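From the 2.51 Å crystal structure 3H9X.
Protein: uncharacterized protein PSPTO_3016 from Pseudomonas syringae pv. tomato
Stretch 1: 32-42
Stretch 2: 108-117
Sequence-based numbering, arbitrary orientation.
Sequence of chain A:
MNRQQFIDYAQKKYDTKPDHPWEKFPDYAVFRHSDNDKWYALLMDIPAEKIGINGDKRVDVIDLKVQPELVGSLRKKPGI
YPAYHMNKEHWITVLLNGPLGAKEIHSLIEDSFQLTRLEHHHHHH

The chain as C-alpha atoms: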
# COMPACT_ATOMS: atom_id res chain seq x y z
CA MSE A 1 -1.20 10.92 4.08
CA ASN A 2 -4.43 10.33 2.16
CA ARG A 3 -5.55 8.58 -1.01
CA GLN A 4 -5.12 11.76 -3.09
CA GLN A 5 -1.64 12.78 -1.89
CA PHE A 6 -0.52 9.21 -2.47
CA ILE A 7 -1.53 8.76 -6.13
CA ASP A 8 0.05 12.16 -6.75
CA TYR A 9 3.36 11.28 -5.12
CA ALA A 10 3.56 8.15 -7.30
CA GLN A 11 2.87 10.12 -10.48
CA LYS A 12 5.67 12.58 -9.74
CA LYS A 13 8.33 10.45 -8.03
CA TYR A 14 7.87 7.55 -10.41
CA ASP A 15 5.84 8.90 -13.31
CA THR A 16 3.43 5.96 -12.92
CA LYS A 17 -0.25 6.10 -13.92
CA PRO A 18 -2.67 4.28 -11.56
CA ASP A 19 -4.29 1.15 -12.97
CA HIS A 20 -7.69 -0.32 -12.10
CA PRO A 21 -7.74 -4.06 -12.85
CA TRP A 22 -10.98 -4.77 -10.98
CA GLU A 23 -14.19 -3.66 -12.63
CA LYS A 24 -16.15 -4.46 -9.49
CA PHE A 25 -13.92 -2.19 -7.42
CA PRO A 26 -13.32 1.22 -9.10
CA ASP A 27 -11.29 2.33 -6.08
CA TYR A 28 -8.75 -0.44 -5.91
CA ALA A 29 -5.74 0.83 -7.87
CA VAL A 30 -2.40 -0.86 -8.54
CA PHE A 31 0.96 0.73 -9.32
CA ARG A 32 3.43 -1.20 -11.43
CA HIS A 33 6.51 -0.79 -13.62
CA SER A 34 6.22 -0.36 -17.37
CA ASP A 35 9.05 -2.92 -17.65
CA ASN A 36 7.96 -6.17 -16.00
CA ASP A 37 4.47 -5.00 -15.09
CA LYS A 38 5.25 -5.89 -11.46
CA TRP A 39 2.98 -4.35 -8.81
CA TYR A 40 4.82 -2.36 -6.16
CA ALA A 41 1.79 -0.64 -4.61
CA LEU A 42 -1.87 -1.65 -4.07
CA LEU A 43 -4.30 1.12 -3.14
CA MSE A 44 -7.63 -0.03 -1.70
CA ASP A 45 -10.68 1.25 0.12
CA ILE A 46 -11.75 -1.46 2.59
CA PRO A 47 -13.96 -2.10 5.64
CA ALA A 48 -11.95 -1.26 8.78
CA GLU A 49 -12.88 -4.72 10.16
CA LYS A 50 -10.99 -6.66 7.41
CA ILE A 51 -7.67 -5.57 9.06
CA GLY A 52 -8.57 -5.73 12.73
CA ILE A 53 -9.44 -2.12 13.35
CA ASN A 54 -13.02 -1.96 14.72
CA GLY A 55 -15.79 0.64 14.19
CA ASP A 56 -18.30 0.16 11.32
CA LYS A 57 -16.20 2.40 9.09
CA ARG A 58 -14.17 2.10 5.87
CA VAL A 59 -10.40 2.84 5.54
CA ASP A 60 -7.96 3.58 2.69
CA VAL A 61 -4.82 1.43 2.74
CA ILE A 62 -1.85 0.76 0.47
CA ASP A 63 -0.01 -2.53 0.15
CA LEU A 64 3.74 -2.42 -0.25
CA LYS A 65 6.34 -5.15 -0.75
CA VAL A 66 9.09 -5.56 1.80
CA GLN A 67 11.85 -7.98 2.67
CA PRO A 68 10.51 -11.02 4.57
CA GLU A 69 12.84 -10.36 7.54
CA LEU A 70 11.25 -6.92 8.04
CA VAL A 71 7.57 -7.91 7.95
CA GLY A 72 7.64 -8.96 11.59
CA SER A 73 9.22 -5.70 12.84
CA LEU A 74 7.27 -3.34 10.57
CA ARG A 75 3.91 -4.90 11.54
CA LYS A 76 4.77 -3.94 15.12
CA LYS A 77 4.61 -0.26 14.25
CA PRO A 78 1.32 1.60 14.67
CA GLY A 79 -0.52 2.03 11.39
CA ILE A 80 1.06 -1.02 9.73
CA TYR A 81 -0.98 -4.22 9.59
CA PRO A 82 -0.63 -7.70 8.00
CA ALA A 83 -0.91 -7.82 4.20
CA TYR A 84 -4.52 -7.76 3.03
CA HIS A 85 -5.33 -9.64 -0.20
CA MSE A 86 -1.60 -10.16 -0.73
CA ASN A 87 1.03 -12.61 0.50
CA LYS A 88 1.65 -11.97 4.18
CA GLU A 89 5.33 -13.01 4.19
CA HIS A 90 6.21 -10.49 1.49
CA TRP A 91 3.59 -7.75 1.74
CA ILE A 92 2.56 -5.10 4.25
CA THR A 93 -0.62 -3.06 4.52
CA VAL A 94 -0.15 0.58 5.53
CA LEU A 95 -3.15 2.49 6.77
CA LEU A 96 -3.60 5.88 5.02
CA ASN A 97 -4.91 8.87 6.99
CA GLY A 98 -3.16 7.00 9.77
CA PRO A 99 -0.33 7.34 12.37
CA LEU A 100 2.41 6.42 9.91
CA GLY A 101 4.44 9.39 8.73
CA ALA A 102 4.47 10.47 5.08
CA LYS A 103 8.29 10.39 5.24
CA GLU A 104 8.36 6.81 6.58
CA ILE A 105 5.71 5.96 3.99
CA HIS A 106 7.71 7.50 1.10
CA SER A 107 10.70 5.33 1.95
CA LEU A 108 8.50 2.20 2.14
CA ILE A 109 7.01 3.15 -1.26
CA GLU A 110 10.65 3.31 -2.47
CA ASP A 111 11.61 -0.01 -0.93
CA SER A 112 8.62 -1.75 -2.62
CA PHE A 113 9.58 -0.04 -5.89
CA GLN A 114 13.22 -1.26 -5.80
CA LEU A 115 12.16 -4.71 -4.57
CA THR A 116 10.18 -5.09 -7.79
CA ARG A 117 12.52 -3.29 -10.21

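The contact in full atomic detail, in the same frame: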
# COMPACT_ATOMS: atom_id res chain seq x y z
N ARG A 32 2.39 -0.30 -10.99
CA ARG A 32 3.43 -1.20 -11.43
C ARG A 32 4.43 -0.53 -12.36
O ARG A 32 4.28 0.63 -12.72
CB ARG A 32 2.83 -2.41 -12.14
CG ARG A 32 2.13 -2.09 -13.44
CD ARG A 32 0.63 -2.16 -13.29
NE ARG A 32 -0.03 -2.00 -14.59
CZ ARG A 32 0.07 -2.87 -15.58
NH1 ARG A 32 -0.56 -2.64 -16.73
NH2 ARG A 32 0.77 -3.98 -15.43
N HIS A 33 5.47 -1.28 -12.72
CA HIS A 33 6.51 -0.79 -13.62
C HIS A 33 6.08 -1.04 -15.05
O HIS A 33 5.34 -1.99 -15.33
CB HIS A 33 7.84 -1.52 -13.39
CG HIS A 33 8.42 -1.34 -12.02
ND1 HIS A 33 8.04 -2.13 -10.95
CD2 HIS A 33 9.36 -0.49 -11.56
CE1 HIS A 33 8.73 -1.77 -9.89
NE2 HIS A 33 9.54 -0.78 -10.22
N SER A 34 6.57 -0.21 -15.97
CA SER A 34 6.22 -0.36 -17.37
C SER A 34 7.02 -1.52 -17.96
O SER A 34 6.65 -2.11 -18.97
CB SER A 34 6.51 0.94 -18.11
OG SER A 34 5.95 0.91 -19.41
N ASP A 35 8.13 -1.84 -17.28
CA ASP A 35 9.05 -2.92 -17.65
C ASP A 35 8.40 -4.30 -17.51
O ASP A 35 7.83 -4.83 -18.46
CB ASP A 35 10.29 -2.87 -16.76
CG ASP A 35 10.88 -1.49 -16.66
OD1 ASP A 35 11.32 -0.96 -17.70
OD2 ASP A 35 10.90 -0.92 -15.54
N ASN A 36 8.51 -4.86 -16.31
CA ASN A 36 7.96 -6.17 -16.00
C ASN A 36 6.51 -6.21 -15.54
O ASN A 36 5.98 -7.27 -15.22
CB ASN A 36 8.82 -6.84 -14.93
CG ASN A 36 9.03 -5.95 -13.73
OD1 ASN A 36 8.09 -5.37 -13.20
ND2 ASN A 36 10.28 -5.85 -13.29
N ASP A 37 5.86 -5.05 -15.51
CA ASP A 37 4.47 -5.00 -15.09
C ASP A 37 4.29 -5.53 -13.65
O ASP A 37 3.22 -6.03 -13.29
CB ASP A 37 3.60 -5.81 -16.06
CG ASP A 37 3.66 -5.29 -17.49
OD1 ASP A 37 3.07 -5.95 -18.38
OD2 ASP A 37 4.30 -4.24 -17.74
N LYS A 38 5.33 -5.42 -12.84
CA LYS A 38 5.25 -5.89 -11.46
C LYS A 38 4.66 -4.82 -10.53
O LYS A 38 5.10 -3.67 -10.53
CB LYS A 38 6.62 -6.33 -10.94
CG LYS A 38 7.16 -7.59 -11.60
CD LYS A 38 8.34 -8.15 -10.85
CE LYS A 38 8.82 -9.44 -11.51
NZ LYS A 38 9.75 -10.24 -10.65
N TRP A 39 3.66 -5.23 -9.75
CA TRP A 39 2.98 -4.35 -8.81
C TRP A 39 3.92 -4.02 -7.67
O TRP A 39 4.60 -4.91 -7.17
CB TRP A 39 1.76 -5.05 -8.21
CG TRP A 39 0.70 -5.41 -9.19
CD1 TRP A 39 0.75 -5.31 -10.56
CD2 TRP A 39 -0.60 -5.92 -8.88
NE1 TRP A 39 -0.43 -5.72 -11.11
CE2 TRP A 39 -1.28 -6.10 -10.10
CE3 TRP A 39 -1.26 -6.24 -7.68
CZ2 TRP A 39 -2.59 -6.59 -10.16
CZ3 TRP A 39 -2.56 -6.72 -7.74
CH2 TRP A 39 -3.21 -6.89 -8.97
N TYR A 40 3.96 -2.76 -7.27
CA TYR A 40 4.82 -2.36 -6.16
C TYR A 40 4.00 -1.56 -5.15
O TYR A 40 4.52 -1.13 -4.13
CB TYR A 40 6.03 -1.56 -6.69
CG TYR A 40 5.73 -0.17 -7.22
CD1 TYR A 40 5.58 0.91 -6.35
CD2 TYR A 40 5.59 0.07 -8.59
CE1 TYR A 40 5.30 2.20 -6.82
CE2 TYR A 40 5.31 1.36 -9.07
CZ TYR A 40 5.16 2.42 -8.18
OH TYR A 40 4.86 3.69 -8.63
N ALA A 41 2.72 -1.39 -5.44
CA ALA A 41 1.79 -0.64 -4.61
C ALA A 41 0.33 -0.99 -4.95
O ALA A 41 -0.06 -0.99 -6.12
CB ALA A 41 2.02 0.85 -4.81
N LEU A 42 -0.46 -1.30 -3.92
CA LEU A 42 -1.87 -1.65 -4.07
C LEU A 42 -2.72 -0.73 -3.19
O LEU A 42 -2.73 -0.85 -1.96
CB LEU A 42 -2.11 -3.10 -3.62
CG LEU A 42 -3.15 -3.98 -4.33
CD1 LEU A 42 -3.52 -5.10 -3.37
CD2 LEU A 42 -4.40 -3.21 -4.71
N LEU A 108 9.10 3.53 2.33
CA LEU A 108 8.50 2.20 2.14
C LEU A 108 8.03 2.05 0.68
O LEU A 108 8.21 0.99 0.07
CB LEU A 108 7.34 1.99 3.12
CG LEU A 108 7.73 1.85 4.61
CD1 LEU A 108 6.50 1.94 5.50
CD2 LEU A 108 8.44 0.55 4.83
N ILE A 109 7.45 3.13 0.14
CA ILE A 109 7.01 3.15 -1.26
C ILE A 109 8.26 2.90 -2.13
O ILE A 109 8.18 2.22 -3.15
CB ILE A 109 6.43 4.53 -1.71
CG1 ILE A 109 5.31 5.03 -0.78
CG2 ILE A 109 5.92 4.42 -3.14
CD1 ILE A 109 3.98 4.33 -0.92
N GLU A 110 9.40 3.48 -1.74
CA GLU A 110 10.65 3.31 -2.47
C GLU A 110 11.16 1.88 -2.37
O GLU A 110 11.53 1.26 -3.36
CB GLU A 110 11.73 4.28 -1.94
CG GLU A 110 13.09 4.23 -2.67
CD GLU A 110 12.99 4.46 -4.19
OE1 GLU A 110 12.40 5.48 -4.60
OE2 GLU A 110 13.51 3.63 -4.97
N ASP A 111 11.16 1.35 -1.15
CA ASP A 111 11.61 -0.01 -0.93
C ASP A 111 10.82 -1.01 -1.78
O ASP A 111 11.41 -1.91 -2.38
CB ASP A 111 11.48 -0.34 0.56
CG ASP A 111 12.61 0.25 1.37
OD1 ASP A 111 13.10 1.36 1.03
OD2 ASP A 111 13.01 -0.38 2.37
N SER A 112 9.49 -0.86 -1.83
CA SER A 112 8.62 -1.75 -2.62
C SER A 112 8.92 -1.58 -4.10
O SER A 112 8.86 -2.54 -4.87
CB SER A 112 7.15 -1.42 -2.34
OG SER A 112 6.28 -2.29 -3.01
N PHE A 113 9.25 -0.36 -4.50
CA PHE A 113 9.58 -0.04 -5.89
C PHE A 113 10.87 -0.77 -6.32
O PHE A 113 10.88 -1.45 -7.33
CB PHE A 113 9.77 1.47 -6.06
CG PHE A 113 9.86 1.91 -7.49
CD1 PHE A 113 8.75 1.89 -8.32
CD2 PHE A 113 11.07 2.33 -8.03
CE1 PHE A 113 8.84 2.29 -9.66
CE2 PHE A 113 11.17 2.72 -9.36
CZ PHE A 113 10.05 2.69 -10.17
N GLN A 114 11.93 -0.61 -5.53
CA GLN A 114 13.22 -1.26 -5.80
C GLN A 114 13.17 -2.77 -5.67
O GLN A 114 13.92 -3.47 -6.33
CB GLN A 114 14.30 -0.74 -4.85
CG GLN A 114 14.75 0.70 -5.05
CD GLN A 114 15.18 0.99 -6.47
OE1 GLN A 114 16.01 0.29 -7.05
NE2 GLN A 114 14.61 2.04 -7.05
N LEU A 115 12.30 -3.27 -4.81
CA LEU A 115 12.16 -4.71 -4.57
C LEU A 115 11.50 -5.40 -5.77
O LEU A 115 11.56 -6.62 -5.91
CB LEU A 115 11.31 -4.95 -3.32
CG LEU A 115 11.74 -6.03 -2.32
CD1 LEU A 115 11.94 -7.37 -3.04
CD2 LEU A 115 13.02 -5.59 -1.64
N THR A 116 10.89 -4.59 -6.62
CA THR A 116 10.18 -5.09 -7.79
C THR A 116 10.69 -4.52 -9.11
O THR A 116 10.04 -4.64 -10.14
CB THR A 116 8.68 -4.78 -7.65
OG1 THR A 116 8.52 -3.43 -7.21
CG2 THR A 116 8.04 -5.70 -6.62
N ARG A 117 11.87 -3.91 -9.05
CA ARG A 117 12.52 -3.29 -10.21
C ARG A 117 12.90 -4.35 -11.24
O ARG A 117 12.90 -5.55 -10.88
CB ARG A 117 13.79 -2.55 -9.73
CG ARG A 117 14.01 -1.14 -10.27
CD ARG A 117 14.34 -1.15 -11.76
NE ARG A 117 13.24 -0.59 -12.56
CZ ARG A 117 12.95 0.70 -12.65
NH1 ARG A 117 13.68 1.60 -11.99
NH2 ARG A 117 11.94 1.11 -13.40

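The most unusual feature is a very short hydrogen bond: Ser112 OG lies only 2.4 Å from Tyr40 O, its donor hydroxyl reaching from the helix to a strand carbonyl. At 2.51 Å resolution the shortness may owe something to coordinate error, but the pairing agrees with the backbone, since the CA atoms of Tyr40 and Ser112 are 5.2 Å apart. Strand 39-42 and helix 108-115 run roughly antiparallel, at 147°, with their axes approaching to 7.4 Å; the contact buries 512 Å² in total.

Three aromatic rings, His33, Tyr40 and Phe113, meet in this contact. Phe113 presents its edge to the face of Tyr40, with centroids 4.8 Å apart and planes at 87°; the closest atoms, Tyr40 CE2 and Phe113 CD1, are 3.6 Å apart. Such a geometry sets ring hydrogens against the pi cloud. The Phe113 CA-to-CB bond points sideways, yet its ring end comes nearer and also meets His33, whose NE2 lies over the Phe113 face, 3.2 Å from Phe113 CE1. That pair is oblique, its planes inclined at 34°. One turn before Phe113, Ile109 adds an apolar contact, with Tyr40 CE1 4.3 Å from Ile109 CG2.

Past the helix, Thr116 packs against His33, Lys38 and Tyr40: its OG1 approaches Tyr40 CB and His33 CE1, both at 3.2 Å, while donating internally to Ser112 O at 2.5 Å. Asn36 ND2 gives a weak hydrogen bond to Thr116 O (3.4 Å, 150°).

Arg117 closes the contact. Its CA sits over the His33 face, 4.3 Å from the ring centroid, a CH-pi arrangement. The side chain then curls back so that NH2 meets Asp35 OD2 at 3.1 Å and 156°, a hydrogen-bonded salt bridge joining opposite charges; high B factors make its position less certain.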